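Local coordinates for ESAT-6-like protein MAB_3113 (Mycobacterium abscessus, PDB 4I0X) that is of unknown function but belongs to the WXG100 family, forms a heterodimer with ESAT-6-like protein MAB_3112 (the EsxEF complex) and is probably secreted, at residues A61-E64 with W65-A69; T31-L34 with D35-E38. The protein carries 4 engineered substitutions. One frame throughout, in Å; residues are numbered along the deposited sequence.

Interaction 1: A61-E64 with W65-A69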
loop_
_atom_site.group_PDB
_atom_site.type_symbol
_atom_site.label_atom_id
_atom_site.label_comp_id
_atom_site.label_asym_id
_atom_site.label_seq_id
_atom_site.Cartn_x
_atom_site.Cartn_y
_atom_site.Cartn_z
ATOM N N ALA B 61 -12.179 7.981 -3.578
ATOM C CA ALA B 61 -11.275 6.842 -3.564
ATOM C C ALA B 61 -9.848 7.360 -3.516
ATOM O O ALA B 61 -9.053 6.870 -2.750
ATOM C CB ALA B 61 -11.487 5.989 -4.770
ATOM N N HIS B 62 -9.559 8.388 -4.308
ATOM C CA HIS B 62 -8.229 8.962 -4.361
ATOM C C HIS B 62 -7.777 9.578 -3.011
ATOM O O HIS B 62 -6.631 9.434 -2.591
ATOM C CB HIS B 62 -8.164 10.004 -5.471
ATOM C CG HIS B 62 -6.919 10.827 -5.441
ATOM N ND1 HIS B 62 -6.835 12.027 -4.765
ATOM C CD2 HIS B 62 -5.690 10.604 -5.963
ATOM C CE1 HIS B 62 -5.611 12.516 -4.886
ATOM N NE2 HIS B 62 -4.897 11.670 -5.609
ATOM N N LYS B 63 -8.693 10.246 -2.344
ATOM C CA LYS B 63 -8.440 10.758 -1.030
ATOM C C LYS B 63 -8.079 9.587 -0.113
ATOM O O LYS B 63 -7.126 9.661 0.613
ATOM C CB LYS B 63 -9.641 11.550 -0.517
ATOM C CG LYS B 63 -9.452 12.143 0.899
ATOM C CD LYS B 63 -8.176 12.993 1.009
ATOM C CE LYS B 63 -8.168 13.862 2.291
ATOM N NZ LYS B 63 -9.266 14.905 2.260
ATOM N N GLU B 64 -8.825 8.490 -0.180
ATOM C CA GLU B 64 -8.581 7.385 0.736
ATOM C C GLU B 64 -7.224 6.767 0.476
ATOM O O GLU B 64 -6.451 6.525 1.410
ATOM C CB GLU B 64 -9.676 6.320 0.646
ATOM C CG GLU B 64 -10.984 6.788 1.167
ATOM C CD GLU B 64 -12.144 5.941 0.698
ATOM O OE1 GLU B 64 -13.312 6.390 0.843
ATOM O OE2 GLU B 64 -11.885 4.825 0.194
ATOM N N TRP B 65 -6.892 6.518 -0.781
ATOM C CA TRP B 65 -5.643 5.828 -0.995
ATOM C C TRP B 65 -4.412 6.681 -0.803
ATOM O O TRP B 65 -3.356 6.153 -0.495
ATOM C CB TRP B 65 -5.604 5.072 -2.312
ATOM C CG TRP B 65 -5.495 5.807 -3.585
ATOM C CD1 TRP B 65 -4.534 6.659 -3.971
ATOM C CD2 TRP B 65 -6.380 5.655 -4.695
ATOM N NE1 TRP B 65 -4.764 7.071 -5.271
ATOM C CE2 TRP B 65 -5.900 6.463 -5.727
ATOM C CE3 TRP B 65 -7.551 4.912 -4.901
ATOM C CZ2 TRP B 65 -6.548 6.566 -6.951
ATOM C CZ3 TRP B 65 -8.189 5.020 -6.105
ATOM C CH2 TRP B 65 -7.684 5.832 -7.120
ATOM N N MET B 66 -4.569 7.993 -0.969
ATOM C CA MET B 66 -3.499 8.943 -0.768
ATOM C C MET B 66 -3.195 9.024 0.724
ATOM O O MET B 66 -2.048 8.994 1.128
ATOM C CB MET B 66 -3.916 10.327 -1.279
ATOM C CG MET B 66 -2.852 11.399 -1.187
ATOM S SD MET B 66 -3.411 12.945 -1.949
ATOM C CE MET B 66 -4.445 13.601 -0.632
ATOM N N ASP B 67 -4.219 9.166 1.545
ATOM C CA ASP B 67 -3.974 9.235 2.968
ATOM C C ASP B 67 -3.427 7.904 3.425
ATOM O O ASP B 67 -2.522 7.855 4.273
ATOM C CB ASP B 67 -5.245 9.593 3.736
ATOM C CG ASP B 67 -5.670 11.040 3.526
ATOM O OD1 ASP B 67 -4.807 11.859 3.128
ATOM O OD2 ASP B 67 -6.866 11.348 3.748
ATOM N N ALA B 68 -3.954 6.811 2.866
ATOM C CA ALA B 68 -3.452 5.470 3.223
ATOM C C ALA B 68 -2.011 5.228 2.776
ATOM O O ALA B 68 -1.210 4.641 3.505
ATOM C CB ALA B 68 -4.349 4.413 2.659
ATOM N N ALA B 69 -1.681 5.650 1.561
ATOM C CA ALA B 69 -0.302 5.581 1.094
ATOM C C ALA B 69 0.662 6.278 2.051
ATOM O O ALA B 69 1.724 5.746 2.307
ATOM C CB ALA B 69 -0.176 6.162 -0.290
#

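Interaction 2: T31-L34 with D35-E38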
loop_
_atom_site.group_PDB
_atom_site.type_symbol
_atom_site.label_atom_id
_atom_site.label_comp_id
_atom_site.label_asym_id
_atom_site.label_seq_id
_atom_site.Cartn_x
_atom_site.Cartn_y
_atom_site.Cartn_z
ATOM N N THR B 31 3.117 2.485 -4.617
ATOM C CA THR B 31 3.142 3.891 -5.033
ATOM C C THR B 31 3.312 4.086 -6.549
ATOM O O THR B 31 2.725 5.006 -7.155
ATOM C CB THR B 31 4.213 4.663 -4.295
ATOM O OG1 THR B 31 5.478 4.087 -4.581
ATOM C CG2 THR B 31 3.962 4.622 -2.775
ATOM N N GLU B 32 4.119 3.238 -7.170
ATOM C CA GLU B 32 4.283 3.263 -8.602
ATOM C C GLU B 32 2.940 3.058 -9.296
ATOM O O GLU B 32 2.622 3.730 -10.283
ATOM C CB GLU B 32 5.271 2.182 -9.048
ATOM C CG GLU B 32 5.514 2.118 -10.523
ATOM C CD GLU B 32 6.529 1.038 -10.908
ATOM O OE1 GLU B 32 6.952 0.256 -10.018
ATOM O OE2 GLU B 32 6.903 0.969 -12.101
ATOM N N ASN B 33 2.160 2.100 -8.829
ATOM C CA ASN B 33 0.931 1.788 -9.556
ATOM C C ASN B 33 -0.241 2.710 -9.277
ATOM O O ASN B 33 -1.069 2.949 -10.173
ATOM C CB ASN B 33 0.542 0.335 -9.344
ATOM C CG ASN B 33 1.417 -0.585 -10.129
ATOM O OD1 ASN B 33 1.275 -0.718 -11.370
ATOM N ND2 ASN B 33 2.361 -1.199 -9.445
ATOM N N LEU B 34 -0.313 3.219 -8.048
ATOM C CA LEU B 34 -1.239 4.293 -7.716
ATOM C C LEU B 34 -0.910 5.533 -8.551
ATOM O O LEU B 34 -1.798 6.211 -9.014
ATOM C CB LEU B 34 -1.174 4.645 -6.228
ATOM C CG LEU B 34 -1.717 3.652 -5.212
ATOM C CD1 LEU B 34 -1.567 4.152 -3.781
ATOM C CD2 LEU B 34 -3.189 3.315 -5.470
ATOM N N ASP B 35 0.383 5.817 -8.751
ATOM C CA ASP B 35 0.811 6.912 -9.609
ATOM C C ASP B 35 0.290 6.757 -11.036
ATOM O O ASP B 35 -0.127 7.736 -11.680
ATOM C CB ASP B 35 2.353 6.989 -9.651
ATOM C CG ASP B 35 2.944 7.712 -8.464
ATOM O OD1 ASP B 35 2.231 7.921 -7.457
ATOM O OD2 ASP B 35 4.147 8.068 -8.536
ATOM N N GLN B 36 0.347 5.529 -11.548
ATOM C CA GLN B 36 -0.073 5.278 -12.927
ATOM C C GLN B 36 -1.596 5.442 -13.038
ATOM O O GLN B 36 -2.122 6.028 -13.988
ATOM C CB GLN B 36 0.383 3.877 -13.370
ATOM C CG GLN B 36 -0.074 3.553 -14.751
ATOM C CD GLN B 36 0.436 2.210 -15.293
ATOM O OE1 GLN B 36 1.377 1.600 -14.763
ATOM N NE2 GLN B 36 -0.204 1.751 -16.373
ATOM N N LEU B 37 -2.295 4.929 -12.042
ATOM C CA LEU B 37 -3.748 5.034 -11.962
ATOM C C LEU B 37 -4.192 6.493 -11.866
ATOM O O LEU B 37 -5.072 6.927 -12.613
ATOM C CB LEU B 37 -4.244 4.253 -10.747
ATOM C CG LEU B 37 -5.742 4.252 -10.467
ATOM C CD1 LEU B 37 -6.499 3.964 -11.731
ATOM C CD2 LEU B 37 -6.048 3.216 -9.391
ATOM N N GLU B 38 -3.575 7.251 -10.955
ATOM C CA GLU B 38 -3.931 8.659 -10.759
ATOM C C GLU B 38 -3.693 9.446 -12.040
ATOM O O GLU B 38 -4.518 10.276 -12.428
ATOM C CB GLU B 38 -3.121 9.295 -9.621
ATOM C CG GLU B 38 -3.378 8.733 -8.255
ATOM C CD GLU B 38 -2.406 9.249 -7.162
ATOM O OE1 GLU B 38 -1.464 10.008 -7.486
ATOM O OE2 GLU B 38 -2.580 8.861 -5.977
#

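Interaction 1: A61-E64 with W65-A69
W65 N donates to A61 O at 2.9 Å (N-H...O 160°), the first of four successive i to i+4 bonds that M66, D67 and A68 continue to H62, K63 and E64 along helix 52-87. With chi1 at 72°, CG of W65 sits between the backbone N and the carbonyl carbon, which folds the indole back along its own helix with one face against the A61-H62 backbone. There H62 CA meets the six-membered ring of W65 in a CH-pi contact, 3.8 Å from the centroid and 14° off the ring normal. A61 O lies over the same face toward the rim, while A61 CB packs against W65 CZ3 at 3.7 Å.

The H62 imidazole crosses the indole at about a right angle, its CD2 3.7 Å from W65 NE1. CE1 of the same imidazole is its nearest atom to M66 SD, at 3.7 Å in an oblique approach. Further round, the bent K63 chain lays CE 3.2 Å from D67 OD2, but K63 NZ remains 4.5 Å from that oxygen, too far for a salt bridge. W65 lies on the inner face of the second helix of the WXG100 hairpin, toward helix 11-47 and the MAB_3112 chain, whose A62 packs on E64 and W65.

The indole is thus held by dispersion and CH-pi contact on its own helix, while its N-H is directed to E38 on helix 11-47; the lysine-aspartate attraction is probably weak and solvent-screened.

Interaction 2: T31-L34 with D35-E38
Chi1 of D35 (-82°) and of E38 (-65°) sets each CG beside its own backbone N and anti to its carbonyl carbon, which leans both acidic chains back over the carbonyl oxygens one turn earlier, those of T31 and L34. D35 CG comes to 3.0 Å from T31 O, the oxygen that D35 N also engages in a hydrogen bond of 2.9 Å. D35 OD1 stands equally near T31 O, at 3.0 Å; since both are acceptors, this proximity should be mildly unfavourable and may tend to raise the carboxylate's affinity for a proton. E38 differs in that a methylene, not a carboxylate oxygen, is what nears the carbonyl: its CG rests 3.1 Å from L34 O, and E38 N bonds that same oxygen at 2.8 Å, while the extended chain carries the carboxylate onward to W65 NE1.

This part of helix 11-47 illustrates how a WXG100 helical hairpin divides its surface. L34 and L37, both buried, pack on W65 of helix 52-87 and on L63 of the MAB_3112 chain, so it faces its hairpin mate and the partner subunit at once.

N33 and Q36 are stationed together, their side chains side by side and pointing the same way. Their amide planes differ by 29°, and N33 OD1 approaches Q36 OE1 no closer than 4.1 Å. The N33 amide uses its ND2 in a hydrogen bond to F29 O, and F11 of the MAB_3112 chain packs on both residues. T31 OG1 likewise turns back along the helix, to K27 O.

Interactions 1 and 2 sit on the two successive arms of the hairpin, helix 52-87 and helix 11-47, with centres about 11 Å apart, and they meet at W65. Its NE1 lies 2.9 Å from E38 OE2, probably a hydrogen bond, and H62 CD2 approaches E38 OE2 at 3.6 Å, so the same oxygen also packs against the imidazole. The indole is also gripped apolarly from the other arm: L34 CD2 reaches W65 CG at 3.9 Å, and L37 CD2 reaches W65 CH2 at 3.8 Å. Two local i to i+4 arrangements thus present complementary side chains, joining the helices through the indole N-H, two leucines and the H62 ring.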